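Local coordinates for D-methionine-binding lipoprotein MetQ (PDB 4YAH) that binds methionine as the solute-binding lipoprotein of an ATP-driven D-methionine permease, at residues G36-A41 with N67-P72; A83-H88 with N229-R234; V152-L157 with N173-K178; K122-L127 with D216-E221. All coordinates share one frame; numbering follows the deposited sequence.

Contacts 1 and 2 lie in the lobe built on the six-stranded sheet and both touch the bound methionine; contacts 3 and 4 lie on the other side of the chain's centre, in the lobe of the five-stranded sheet. Contact 2 is fully buried and pairs strand with strand, while contact 1 joins the end of the neighbouring strand 32-38 to a loop by apolar packing; backbone bonds of G36 to A83 and A85 connect the two. Contact 3 is partly buried and water-bridged, whereas contact 4 is an apolar patch at the surface. These two also touch each other, V152 meeting F219 and L127 meeting L154 and L177.

Contact 1. Residues G36-A41 with N67-P72; sequences GVIVGA and NDYVLP. With MET (methionine), chain B.
I38, at the end of strand 32-38, packs its CD1 methyl against the loop before helix 71-78 and the first turn of that helix, and most of the contact across the two segments is apolar. The methyl lies 4.2 Å from P72 CG and comes to the edge of the Y69 ring near its plane, CD1 of I38 to CD1 of Y69 being 4.4 Å. CG1 of I38 is anti to the carbonyl carbon (chi1 -46°), which leaves the CD1 end of the ethyl branch against D68 O and P72, while CG2 lies beside N67, the two side chains crossing at about a right angle. The nearest approach of I38 CD1 is to a polar atom, the carbonyl oxygen D68 O, at 3.4 Å; this buried oxygen has no partner in the model. Further out, V39 CG2 rests 3.5 Å from OD1 of N67, an oxygen that is hydrogen-bonded to Q208.

Ligand contact comes from Y69. CE of the bound methionine lies 3.5 Å above the ring plane, over its centre, and the hydroxyl is hydrogen-bonded to T204 OG1. An alanine in place of Y69 would probably leave one side of the thioether methyl without its aromatic cover and T204 OG1 without this partner.

The side-chain hydrogen bonds within 67-72 form a cap. D68 OD2 accepts from L71 N at 2.7 Å, on the syn side, and from V70 N, well above the carboxylate plane. The chemistry is thus divided: the carboxylate caps the helix start, I38 backs the edge of Y69, and the aromatic face offers an apolar seat to the tip of methionine.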
loop_
_atom_site.group_PDB
_atom_site.type_symbol
_atom_site.label_atom_id
_atom_site.label_comp_id
_atom_site.label_asym_id
_atom_site.label_seq_id
_atom_site.Cartn_x
_atom_site.Cartn_y
_atom_site.Cartn_z
ATOM N N GLY A 36 -1.355 4.717 -13.718
ATOM C CA GLY A 36 -0.798 5.415 -12.572
ATOM C C GLY A 36 -0.206 4.474 -11.543
ATOM O O GLY A 36 -0.844 3.501 -11.139
ATOM N N VAL A 37 1.019 4.777 -11.121
ATOM C CA VAL A 37 1.775 3.975 -10.159
ATOM C C VAL A 37 2.504 4.899 -9.200
ATOM O O VAL A 37 2.621 6.101 -9.460
ATOM C CB VAL A 37 2.789 3.031 -10.857
ATOM C CG1 VAL A 37 2.061 2.124 -11.842
ATOM C CG2 VAL A 37 3.858 3.804 -11.597
ATOM N N ILE A 38 2.996 4.343 -8.093
ATOM C CA ILE A 38 3.710 5.154 -7.103
ATOM C C ILE A 38 5.225 5.050 -7.295
ATOM O O ILE A 38 5.757 3.953 -7.521
ATOM C CB ILE A 38 3.373 4.733 -5.664
ATOM C CG1 ILE A 38 1.869 4.551 -5.480
ATOM C CG2 ILE A 38 3.922 5.772 -4.679
ATOM C CD1 ILE A 38 1.056 5.793 -5.726
ATOM N N VAL A 39 5.923 6.182 -7.176
ATOM C CA VAL A 39 7.369 6.187 -7.343
ATOM C C VAL A 39 8.038 5.310 -6.307
ATOM O O VAL A 39 7.522 5.118 -5.213
ATOM C CB VAL A 39 7.962 7.611 -7.247
ATOM C CG1 VAL A 39 7.415 8.469 -8.318
ATOM C CG2 VAL A 39 7.654 8.242 -5.923
ATOM N N GLY A 40 9.187 4.766 -6.677
ATOM C CA GLY A 40 9.927 3.880 -5.800
ATOM C C GLY A 40 9.856 2.478 -6.347
ATOM O O GLY A 40 9.737 2.277 -7.562
ATOM N N ALA A 41 9.893 1.509 -5.450
ATOM C CA ALA A 41 10.001 0.128 -5.852
ATOM C C ALA A 41 8.763 -0.311 -6.626
ATOM O O ALA A 41 8.865 -1.181 -7.480
ATOM C CB ALA A 41 10.211 -0.752 -4.656
ATOM N N ASN A 67 3.293 10.244 -5.976
ATOM C CA ASN A 67 3.859 9.936 -4.664
ATOM C C ASN A 67 2.842 10.199 -3.570
ATOM O O ASN A 67 3.176 10.669 -2.490
ATOM C CB ASN A 67 5.125 10.743 -4.393
ATOM C CG ASN A 67 5.885 10.217 -3.197
ATOM O OD1 ASN A 67 5.959 9.010 -2.996
ATOM N ND2 ASN A 67 6.414 11.119 -2.375
ATOM N N ASP A 68 1.589 9.884 -3.851
ATOM C CA ASP A 68 0.544 9.974 -2.856
ATOM C C ASP A 68 -0.562 9.013 -3.227
ATOM O O ASP A 68 -0.558 8.440 -4.324
ATOM C CB ASP A 68 0.000 11.389 -2.769
ATOM C CG ASP A 68 -0.986 11.693 -3.889
ATOM O OD1 ASP A 68 -0.541 11.737 -5.050
ATOM O OD2 ASP A 68 -2.193 11.863 -3.612
ATOM N N TYR A 69 -1.519 8.858 -2.324
ATOM C CA TYR A 69 -2.574 7.880 -2.483
ATOM C C TYR A 69 -3.914 8.494 -2.889
ATOM O O TYR A 69 -4.907 7.775 -3.026
ATOM C CB TYR A 69 -2.750 7.122 -1.173
ATOM C CG TYR A 69 -1.710 6.065 -0.846
ATOM C CD1 TYR A 69 -0.921 5.488 -1.820
ATOM C CD2 TYR A 69 -1.586 5.596 0.450
ATOM C CE1 TYR A 69 -0.036 4.480 -1.515
ATOM C CE2 TYR A 69 -0.704 4.596 0.766
ATOM C CZ TYR A 69 0.058 4.040 -0.198
ATOM O OH TYR A 69 0.927 3.042 0.162
ATOM N N VAL A 70 -3.946 9.810 -3.079
ATOM C CA VAL A 70 -5.191 10.504 -3.418
ATOM C C VAL A 70 -5.261 10.837 -4.911
ATOM O O VAL A 70 -6.240 10.504 -5.599
ATOM C CB VAL A 70 -5.325 11.786 -2.574
ATOM C CG1 VAL A 70 -6.583 12.587 -2.958
ATOM C CG2 VAL A 70 -5.353 11.408 -1.080
ATOM N N LEU A 71 -4.215 11.464 -5.428
ATOM C CA LEU A 71 -4.251 11.907 -6.824
ATOM C C LEU A 71 -4.405 10.783 -7.858
ATOM O O LEU A 71 -4.983 11.010 -8.920
ATOM C CB LEU A 71 -2.998 12.717 -7.152
ATOM C CG LEU A 71 -2.829 13.995 -6.330
ATOM C CD1 LEU A 71 -1.545 14.743 -6.741
ATOM C CD2 LEU A 71 -4.041 14.887 -6.466
ATOM N N PRO A 72 -3.888 9.572 -7.581
ATOM C CA PRO A 72 -4.076 8.572 -8.646
ATOM C C PRO A 72 -5.539 8.217 -8.936
ATOM O O PRO A 72 -5.888 7.956 -10.100
ATOM C CB PRO A 72 -3.324 7.352 -8.118
ATOM C CG PRO A 72 -2.298 7.924 -7.167
ATOM C CD PRO A 72 -2.954 9.107 -6.539
HETATM N N MET B . 0.780 -0.556 -1.358
HETATM C CA MET B . -0.006 -0.132 -0.199
HETATM C C MET B . -0.090 -1.270 0.790
HETATM O O MET B . -0.424 -2.385 0.375
HETATM C CB MET B . -1.415 0.296 -0.621
HETATM C CG MET B . -2.240 0.928 0.489
HETATM S SD MET B . -3.902 1.418 -0.019
HETATM C CE MET B . -3.528 2.876 -0.993
HETATM O OXT MET B . 0.151 -1.072 1.997
#

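Contact 2. Residues A83-H88 with N229-R234; sequences ANAFQH and NLIVTR. With MET (methionine), chain B.
N229 lies beside H88 where the two strands run into the methionine site, its ND2 at the edge of the imidazole, and its amide grips the ligand with two bonds: OD1 accepts from the methionine N at 2.8 Å and ND2 donates to the methionine O at 2.9 Å, nearly straight (166°). The H88 ring takes the other end of the ligand, with the methionine SD 3.4 Å above its plane and offset toward the rim; its NE2 is hydrogen-bonded to N141 and its ND1 to Y91 N. An alanine at H88 lacks the ring, and would probably leave the methionine sulfur without its flat support and N141 OD1 without its hydrogen bond to NE2.

L230 follows, its N making a weak bond to Q87 O while CD1 packs on the H88 carbonyl carbon. Water 1 lies between the strands there, accepting from F86 N and lying 2.8 Å from both L230 O and N84 OD1, acceptors that compete for its protons. Here the antiparallel pair of strands 83-88 and 229-234 forms the middle of the six-stranded mixed sheet, in one lobe of the periplasmic-binding-protein fold.

I231 turns to the face shared with A85, CG1 meeting that methyl. V232 forms a hydrogen-bonded pair with N84: N84 N to V232 O and V232 N to N84 O are both 2.9 Å. V232 CG2 also lies 3.6 Å from Q87 NE2, the Q87 chain crossing it at about a right angle; Q87 OE1 and N84 ND2 both bond to the N73 side chain. On the opposite face T233 CG2 packs against the methyl of A83.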
loop_
_atom_site.group_PDB
_atom_site.type_symbol
_atom_site.label_atom_id
_atom_site.label_comp_id
_atom_site.label_asym_id
_atom_site.label_seq_id
_atom_site.Cartn_x
_atom_site.Cartn_y
_atom_site.Cartn_z
ATOM N N ALA A 83 -5.947 3.509 -15.953
ATOM C CA ALA A 83 -5.936 2.537 -14.872
ATOM C C ALA A 83 -4.952 3.018 -13.840
ATOM O O ALA A 83 -4.111 3.865 -14.141
ATOM C CB ALA A 83 -5.530 1.165 -15.365
ATOM N N ASN A 84 -5.035 2.487 -12.623
ATOM C CA ASN A 84 -3.908 2.643 -11.721
ATOM C C ASN A 84 -3.661 1.353 -10.974
ATOM O O ASN A 84 -4.464 0.417 -11.009
ATOM C CB ASN A 84 -4.098 3.834 -10.758
ATOM C CG ASN A 84 -5.344 3.752 -9.916
ATOM O OD1 ASN A 84 -5.681 2.703 -9.344
ATOM N ND2 ASN A 84 -6.019 4.897 -9.777
ATOM N N ALA A 85 -2.499 1.292 -10.338
ATOM C CA ALA A 85 -2.065 0.077 -9.698
ATOM C C ALA A 85 -1.348 0.411 -8.412
ATOM O O ALA A 85 -0.113 0.488 -8.387
ATOM C CB ALA A 85 -1.168 -0.721 -10.634
ATOM N N PHE A 86 -2.112 0.642 -7.346
ATOM C CA PHE A 86 -1.497 1.126 -6.111
ATOM C C PHE A 86 -2.264 0.884 -4.817
ATOM O O PHE A 86 -1.729 1.175 -3.750
ATOM C CB PHE A 86 -1.252 2.642 -6.218
ATOM C CG PHE A 86 -2.462 3.476 -5.877
ATOM C CD1 PHE A 86 -2.597 4.036 -4.621
ATOM C CD2 PHE A 86 -3.485 3.671 -6.803
ATOM C CE1 PHE A 86 -3.707 4.783 -4.290
ATOM C CE2 PHE A 86 -4.597 4.422 -6.473
ATOM C CZ PHE A 86 -4.708 4.980 -5.225
ATOM N N GLN A 87 -3.505 0.408 -4.891
ATOM C CA GLN A 87 -4.370 0.366 -3.709
ATOM C C GLN A 87 -4.955 -1.021 -3.452
ATOM O O GLN A 87 -5.069 -1.839 -4.359
ATOM C CB GLN A 87 -5.502 1.398 -3.856
ATOM C CG GLN A 87 -6.586 0.998 -4.845
ATOM C CD GLN A 87 -7.391 2.184 -5.347
ATOM O OE1 GLN A 87 -8.082 2.867 -4.573
ATOM N NE2 GLN A 87 -7.330 2.422 -6.653
ATOM N N HIS A 88 -5.290 -1.296 -2.190
ATOM C CA HIS A 88 -5.992 -2.521 -1.847
ATOM C C HIS A 88 -7.502 -2.252 -1.812
ATOM O O HIS A 88 -7.928 -1.099 -1.948
ATOM C CB HIS A 88 -5.478 -3.118 -0.503
ATOM C CG HIS A 88 -5.349 -2.144 0.632
ATOM N ND1 HIS A 88 -6.409 -1.420 1.140
ATOM C CD2 HIS A 88 -4.273 -1.811 1.388
ATOM C CE1 HIS A 88 -5.984 -0.666 2.138
ATOM N NE2 HIS A 88 -4.692 -0.892 2.315
ATOM N N ASN A 229 -3.174 -5.720 -3.195
ATOM C CA ASN A 229 -3.299 -4.530 -4.025
ATOM C C ASN A 229 -3.981 -4.906 -5.349
ATOM O O ASN A 229 -4.064 -6.084 -5.702
ATOM C CB ASN A 229 -1.924 -3.888 -4.272
ATOM C CG ASN A 229 -1.400 -3.112 -3.070
ATOM O OD1 ASN A 229 -0.619 -2.178 -3.232
ATOM N ND2 ASN A 229 -1.798 -3.519 -1.856
ATOM N N LEU A 230 -4.395 -3.881 -6.098
ATOM C CA LEU A 230 -5.297 -4.038 -7.234
ATOM C C LEU A 230 -4.859 -3.189 -8.409
ATOM O O LEU A 230 -4.247 -2.136 -8.232
ATOM C CB LEU A 230 -6.711 -3.608 -6.849
ATOM C CG LEU A 230 -7.299 -4.191 -5.569
ATOM C CD1 LEU A 230 -8.515 -3.371 -5.177
ATOM C CD2 LEU A 230 -7.665 -5.639 -5.785
ATOM N N ILE A 231 -5.218 -3.642 -9.605
ATOM C CA ILE A 231 -5.269 -2.785 -10.788
ATOM C C ILE A 231 -6.718 -2.356 -10.865
ATOM O O ILE A 231 -7.631 -3.200 -10.752
ATOM C CB ILE A 231 -4.828 -3.513 -12.055
ATOM C CG1 ILE A 231 -3.364 -3.926 -11.915
ATOM C CG2 ILE A 231 -4.983 -2.605 -13.295
ATOM C CD1 ILE A 231 -2.927 -5.034 -12.844
ATOM N N VAL A 232 -6.921 -1.046 -10.978
ATOM C CA VAL A 232 -8.231 -0.434 -10.917
ATOM C C VAL A 232 -8.470 0.457 -12.128
ATOM O O VAL A 232 -7.566 1.176 -12.565
ATOM C CB VAL A 232 -8.367 0.382 -9.639
ATOM C CG1 VAL A 232 -9.642 1.162 -9.610
ATOM C CG2 VAL A 232 -8.321 -0.547 -8.447
ATOM N N THR A 233 -9.698 0.403 -12.648
ATOM C CA THR A 233 -10.124 1.249 -13.766
ATOM C C THR A 233 -11.432 1.923 -13.416
ATOM O O THR A 233 -11.986 1.699 -12.347
ATOM C CB THR A 233 -10.340 0.457 -15.066
ATOM O OG1 THR A 233 -11.482 -0.402 -14.917
ATOM C CG2 THR A 233 -9.121 -0.364 -15.421
ATOM N N ARG A 234 -11.956 2.716 -14.349
ATOM C CA ARG A 234 -13.322 3.196 -14.218
ATOM C C ARG A 234 -14.266 2.064 -14.610
ATOM O O ARG A 234 -13.875 1.116 -15.283
ATOM C CB ARG A 234 -13.575 4.420 -15.100
ATOM C CG ARG A 234 -12.743 5.650 -14.747
ATOM C CD ARG A 234 -13.060 6.787 -15.707
ATOM N NE ARG A 234 -12.807 6.365 -17.078
ATOM C CZ ARG A 234 -11.610 6.354 -17.659
ATOM N NH1 ARG A 234 -10.528 6.768 -17.000
ATOM N NH2 ARG A 234 -11.495 5.923 -18.908
HETATM N N MET B . 0.780 -0.556 -1.358
HETATM C CA MET B . -0.006 -0.132 -0.199
HETATM C C MET B . -0.090 -1.270 0.790
HETATM O O MET B . -0.424 -2.385 0.375
HETATM C CB MET B . -1.415 0.296 -0.621
HETATM C CG MET B . -2.240 0.928 0.489
HETATM S SD MET B . -3.902 1.418 -0.019
HETATM C CE MET B . -3.528 2.876 -0.993
HETATM O OXT MET B . 0.151 -1.072 1.997
HETATM O O HOH W 1 -4.936 0.524 -7.817
#

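Contact 3. Residues V152-L157 with N173-K178; sequences VGLIKL and NPKNLK
L154 and I155 meet the turn-containing loop 173-177 in a water-bridged contact between two loops, partly buried, in the lobe of the five-stranded sheet: one loop leaves helix 139-151, the other leads into strand 178-182. No direct hydrogen bond crosses. Instead water 2 joins them with three bonds, donating to L154 O and to N173 OD1, both at 2.7 Å, and accepting from K175 N. The L154 carbonyl also has P174 CD beside its oxygen, at 3.6 Å.

Apolar packing falls to the L154 side chain. Its CB faces L177 CD1 at 4.1 Å, while CD2 touches the aliphatic part of K175 at CE, the two chains crossing obliquely; L127 and L149 line L154 from outside the pair. I155 adds CG2, 4.1 Å from N173 OD1.

N173 holds the turn in shape from within. CG is anti to the backbone N (chi1 180°), which sets the amide facing the L177 backbone: OD1 accepts from L177 N, and ND2 donates to a lone pair of L177 O at 2.9 Å. The turn itself is type I, N173 to N176, and its loop packs against L154 and I155, which follow the Schellman motif that ends helix 139-151 at G153.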
loop_
_atom_site.group_PDB
_atom_site.type_symbol
_atom_site.label_atom_id
_atom_site.label_comp_id
_atom_site.label_asym_id
_atom_site.label_seq_id
_atom_site.Cartn_x
_atom_site.Cartn_y
_atom_site.Cartn_z
ATOM N N VAL A 152 0.516 -7.037 18.185
ATOM C CA VAL A 152 1.792 -7.159 18.893
ATOM C C VAL A 152 1.654 -6.769 20.365
ATOM O O VAL A 152 2.649 -6.721 21.092
ATOM C CB VAL A 152 2.895 -6.318 18.193
ATOM C CG1 VAL A 152 3.024 -6.768 16.752
ATOM C CG2 VAL A 152 2.600 -4.819 18.257
ATOM N N GLY A 153 0.425 -6.494 20.799
ATOM C CA GLY A 153 0.118 -6.351 22.219
ATOM C C GLY A 153 0.319 -4.981 22.853
ATOM O O GLY A 153 0.269 -4.844 24.083
ATOM N N LEU A 154 0.544 -3.959 22.033
ATOM C CA LEU A 154 0.793 -2.627 22.555
ATOM C C LEU A 154 -0.499 -1.944 22.989
ATOM O O LEU A 154 -0.504 -1.161 23.939
ATOM C CB LEU A 154 1.515 -1.782 21.520
ATOM C CG LEU A 154 2.965 -2.191 21.258
ATOM C CD1 LEU A 154 3.522 -1.452 20.069
ATOM C CD2 LEU A 154 3.836 -1.905 22.467
ATOM N N ILE A 155 -1.593 -2.263 22.310
ATOM C CA ILE A 155 -2.884 -1.666 22.610
ATOM C C ILE A 155 -3.971 -2.725 22.513
ATOM O O ILE A 155 -3.761 -3.807 21.949
ATOM C CB ILE A 155 -3.238 -0.511 21.640
ATOM C CG1 ILE A 155 -3.328 -1.038 20.204
ATOM C CG2 ILE A 155 -2.228 0.599 21.746
ATOM C CD1 ILE A 155 -3.683 0.025 19.166
ATOM N N LYS A 156 -5.141 -2.408 23.048
ATOM C CA LYS A 156 -6.322 -3.216 22.811
ATOM C C LYS A 156 -7.426 -2.316 22.297
ATOM O O LYS A 156 -7.594 -1.186 22.768
ATOM C CB LYS A 156 -6.766 -3.955 24.079
ATOM C CG LYS A 156 -7.929 -4.919 23.832
ATOM C CD LYS A 156 -8.238 -5.763 25.060
ATOM C CE LYS A 156 -9.702 -6.189 25.084
ATOM N NZ LYS A 156 -10.228 -6.570 23.733
ATOM N N LEU A 157 -8.158 -2.828 21.318
ATOM C CA LEU A 157 -9.259 -2.114 20.698
ATOM C C LEU A 157 -10.616 -2.662 21.129
ATOM O O LEU A 157 -10.745 -3.834 21.503
ATOM C CB LEU A 157 -9.165 -2.202 19.184
ATOM C CG LEU A 157 -7.863 -1.714 18.557
ATOM C CD1 LEU A 157 -7.873 -2.121 17.108
ATOM C CD2 LEU A 157 -7.730 -0.212 18.722
ATOM N N ASN A 173 -4.003 0.918 26.702
ATOM C CA ASN A 173 -2.802 1.555 26.183
ATOM C C ASN A 173 -1.878 1.770 27.373
ATOM O O ASN A 173 -1.673 2.896 27.826
ATOM C CB ASN A 173 -3.168 2.858 25.482
ATOM C CG ASN A 173 -1.959 3.594 24.913
ATOM O OD1 ASN A 173 -0.858 3.044 24.790
ATOM N ND2 ASN A 173 -2.173 4.855 24.555
ATOM N N PRO A 174 -1.323 0.673 27.891
ATOM C CA PRO A 174 -0.586 0.752 29.167
ATOM C C PRO A 174 0.693 1.590 29.134
ATOM O O PRO A 174 1.086 2.123 30.172
ATOM C CB PRO A 174 -0.269 -0.716 29.477
ATOM C CG PRO A 174 -0.439 -1.453 28.207
ATOM C CD PRO A 174 -1.473 -0.716 27.424
ATOM N N LYS A 175 1.336 1.710 27.978
ATOM C CA LYS A 175 2.511 2.562 27.846
ATOM C C LYS A 175 2.128 4.008 27.528
ATOM O O LYS A 175 3.009 4.852 27.363
ATOM C CB LYS A 175 3.456 2.044 26.765
ATOM C CG LYS A 175 3.993 0.658 26.998
ATOM C CD LYS A 175 4.954 0.238 25.886
ATOM C CE LYS A 175 5.419 -1.197 26.041
ATOM N NZ LYS A 175 6.419 -1.355 27.147
ATOM N N ASN A 176 0.827 4.295 27.466
ATOM C CA ASN A 176 0.351 5.651 27.178
ATOM C C ASN A 176 1.001 6.198 25.921
ATOM O O ASN A 176 1.476 7.333 25.889
ATOM C CB ASN A 176 0.628 6.593 28.347
ATOM C CG ASN A 176 -0.042 6.137 29.625
ATOM O OD1 ASN A 176 -1.244 5.877 29.645
ATOM N ND2 ASN A 176 0.732 6.028 30.694
ATOM N N LEU A 177 1.024 5.370 24.887
ATOM C CA LEU A 177 1.546 5.769 23.600
ATOM C C LEU A 177 0.666 6.832 22.980
ATOM O O LEU A 177 -0.540 6.853 23.200
ATOM C CB LEU A 177 1.632 4.563 22.673
ATOM C CG LEU A 177 2.413 3.373 23.215
ATOM C CD1 LEU A 177 2.255 2.199 22.271
ATOM C CD2 LEU A 177 3.876 3.752 23.380
ATOM N N LYS A 178 1.284 7.705 22.196
ATOM C CA LYS A 178 0.572 8.767 21.521
ATOM C C LYS A 178 0.581 8.429 20.039
ATOM O O LYS A 178 1.635 8.401 19.412
ATOM C CB LYS A 178 1.226 10.127 21.760
ATOM C CG LYS A 178 1.525 10.433 23.219
ATOM C CD LYS A 178 0.259 10.481 24.051
ATOM C CE LYS A 178 0.546 10.904 25.488
ATOM N NZ LYS A 178 0.993 12.326 25.565
HETATM O O HOH W 2 0.690 0.887 25.273
#

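Contact 4. Residues K122-L127 with D216-E221; sequences KSLDEL and DGIFVE
L124 and I218 carry the close part of this small contact, together with the F219 ring. L124 CD2 comes to the edge of that ring near its plane, 4.0 Å from CE1 of F219, with the leucine and phenylalanine side chains crossing at about a right angle. CG of F219 lies between the backbone N and the carbonyl carbon (chi1 50°), a rotamer that sets the ring's CE1 edge beside L124 CD2; L198, L148 and L149 also touch the F219 side chain. I218 points its CB toward the loop and spreads two branches over the K122-L124 backbone. CG2 of I218 lies 4.2 Å from S123 CA and 4.4 Å from L124 CG, while CG1 is 4.1 Å from K122 O. All these are van der Waals contacts, and no hydrogen bond links the two segments.

The outer side is looser and polar. The K122 and S123 side chains leave their CA atoms away from I218, and K122, D125 and E126 are exposed at the surface. Polar bonds on this side stay within the loop: K122 N donates to E126 OE2 at 2.8 Å, from above the carboxylate plane, and S123 OG accepts from D125 N at the same length. E126 N to S123 O and L127 N to L124 O add the backbone bonds of the short helical turn.

The polar bonds of the loop are thus local, and its link to 216-221 is apolar. An ST turn at S123 opens the 3-10 segment 124-126, which packs through L124 on I218 and F219, at the start of the weakly bonded strand 219-220, an edge strand of the five-stranded sheet in the second lobe of this periplasmic-binding-protein fold.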
loop_
_atom_site.group_PDB
_atom_site.type_symbol
_atom_site.label_atom_id
_atom_site.label_comp_id
_atom_site.label_asym_id
_atom_site.label_seq_id
_atom_site.Cartn_x
_atom_site.Cartn_y
_atom_site.Cartn_z
ATOM N N LYS A 122 15.245 -0.967 18.639
ATOM C CA LYS A 122 15.367 -2.204 17.878
ATOM C C LYS A 122 14.317 -3.221 18.311
ATOM O O LYS A 122 14.121 -4.231 17.654
ATOM C CB LYS A 122 16.763 -2.806 18.047
ATOM C CG LYS A 122 17.812 -2.280 17.062
ATOM C CD LYS A 122 18.976 -1.587 17.758
ATOM C CE LYS A 122 19.688 -2.489 18.767
ATOM N NZ LYS A 122 20.976 -1.901 19.252
ATOM N N SER A 123 13.664 -2.950 19.435
ATOM C CA SER A 123 12.715 -3.893 20.016
ATOM C C SER A 123 11.672 -3.163 20.834
ATOM O O SER A 123 11.935 -2.067 21.354
ATOM C CB SER A 123 13.459 -4.904 20.899
ATOM O OG SER A 123 12.662 -5.306 21.990
ATOM N N LEU A 124 10.509 -3.779 21.000
ATOM C CA LEU A 124 9.460 -3.174 21.805
ATOM C C LEU A 124 9.869 -3.120 23.274
ATOM O O LEU A 124 9.295 -2.354 24.040
ATOM C CB LEU A 124 8.140 -3.926 21.645
ATOM C CG LEU A 124 7.550 -3.830 20.227
ATOM C CD1 LEU A 124 6.212 -4.550 20.141
ATOM C CD2 LEU A 124 7.420 -2.369 19.756
ATOM N N ASP A 125 10.880 -3.900 23.652
ATOM C CA ASP A 125 11.437 -3.824 25.015
ATOM C C ASP A 125 11.925 -2.422 25.336
ATOM O O ASP A 125 11.995 -2.031 26.504
ATOM C CB ASP A 125 12.614 -4.780 25.192
ATOM C CG ASP A 125 12.198 -6.234 25.251
ATOM O OD1 ASP A 125 10.987 -6.515 25.378
ATOM O OD2 ASP A 125 13.099 -7.098 25.177
ATOM N N GLU A 126 12.314 -1.684 24.293
ATOM C CA GLU A 126 12.889 -0.349 24.453
ATOM C C GLU A 126 11.883 0.784 24.308
ATOM O O GLU A 126 12.247 1.954 24.418
ATOM C CB GLU A 126 13.984 -0.101 23.422
ATOM C CG GLU A 126 15.125 -1.084 23.354
ATOM C CD GLU A 126 15.956 -0.847 22.085
ATOM O OE1 GLU A 126 16.562 0.240 21.951
ATOM O OE2 GLU A 126 15.980 -1.722 21.199
ATOM N N LEU A 127 10.631 0.459 24.018
ATOM C CA LEU A 127 9.639 1.495 23.770
ATOM C C LEU A 127 9.225 2.178 25.075
ATOM O O LEU A 127 8.553 1.586 25.920
ATOM C CB LEU A 127 8.423 0.903 23.051
ATOM C CG LEU A 127 7.375 1.883 22.535
ATOM C CD1 LEU A 127 7.971 2.817 21.475
ATOM C CD2 LEU A 127 6.208 1.123 21.960
ATOM N N ASP A 216 14.239 -4.845 8.168
ATOM C CA ASP A 216 14.222 -3.691 9.063
ATOM C C ASP A 216 13.022 -3.638 9.991
ATOM O O ASP A 216 13.022 -2.887 10.976
ATOM C CB ASP A 216 14.291 -2.427 8.220
ATOM C CG ASP A 216 15.454 -2.450 7.262
ATOM O OD1 ASP A 216 16.603 -2.261 7.734
ATOM O OD2 ASP A 216 15.229 -2.677 6.052
ATOM N N GLY A 217 12.012 -4.459 9.716
ATOM C CA GLY A 217 10.803 -4.442 10.513
ATOM C C GLY A 217 11.017 -4.942 11.927
ATOM O O GLY A 217 11.653 -5.964 12.143
ATOM N N ILE A 218 10.502 -4.195 12.893
ATOM C CA ILE A 218 10.461 -4.658 14.275
ATOM C C ILE A 218 9.321 -5.658 14.475
ATOM O O ILE A 218 9.399 -6.556 15.308
ATOM C CB ILE A 218 10.286 -3.494 15.217
ATOM C CG1 ILE A 218 11.473 -2.533 15.079
ATOM C CG2 ILE A 218 10.172 -3.977 16.661
ATOM C CD1 ILE A 218 11.306 -1.289 15.870
ATOM N N PHE A 219 8.243 -5.467 13.725
ATOM C CA PHE A 219 7.142 -6.417 13.696
ATOM C C PHE A 219 6.474 -6.235 12.353
ATOM O O PHE A 219 6.608 -5.178 11.748
ATOM C CB PHE A 219 6.156 -6.204 14.843
ATOM C CG PHE A 219 5.690 -4.786 15.003
ATOM C CD1 PHE A 219 6.264 -3.950 15.950
ATOM C CD2 PHE A 219 4.679 -4.281 14.201
ATOM C CE1 PHE A 219 5.829 -2.644 16.096
ATOM C CE2 PHE A 219 4.244 -2.982 14.347
ATOM C CZ PHE A 219 4.810 -2.164 15.300
ATOM N N VAL A 220 5.793 -7.282 11.907
ATOM C CA VAL A 220 5.229 -7.340 10.565
ATOM C C VAL A 220 3.879 -8.034 10.618
ATOM O O VAL A 220 3.684 -9.012 11.336
ATOM C CB VAL A 220 6.160 -8.100 9.592
ATOM C CG1 VAL A 220 5.659 -7.948 8.146
ATOM C CG2 VAL A 220 7.575 -7.612 9.729
ATOM N N GLU A 221 2.947 -7.473 9.872
ATOM C CA GLU A 221 1.645 -8.058 9.602
ATOM C C GLU A 221 1.749 -9.461 8.999
ATOM O O GLU A 221 2.698 -9.724 8.255
ATOM C CB GLU A 221 0.929 -7.103 8.657
ATOM C CG GLU A 221 -0.535 -7.326 8.397
ATOM C CD GLU A 221 -1.044 -6.279 7.405
ATOM O OE1 GLU A 221 -0.493 -6.230 6.279
ATOM O OE2 GLU A 221 -1.949 -5.492 7.765
#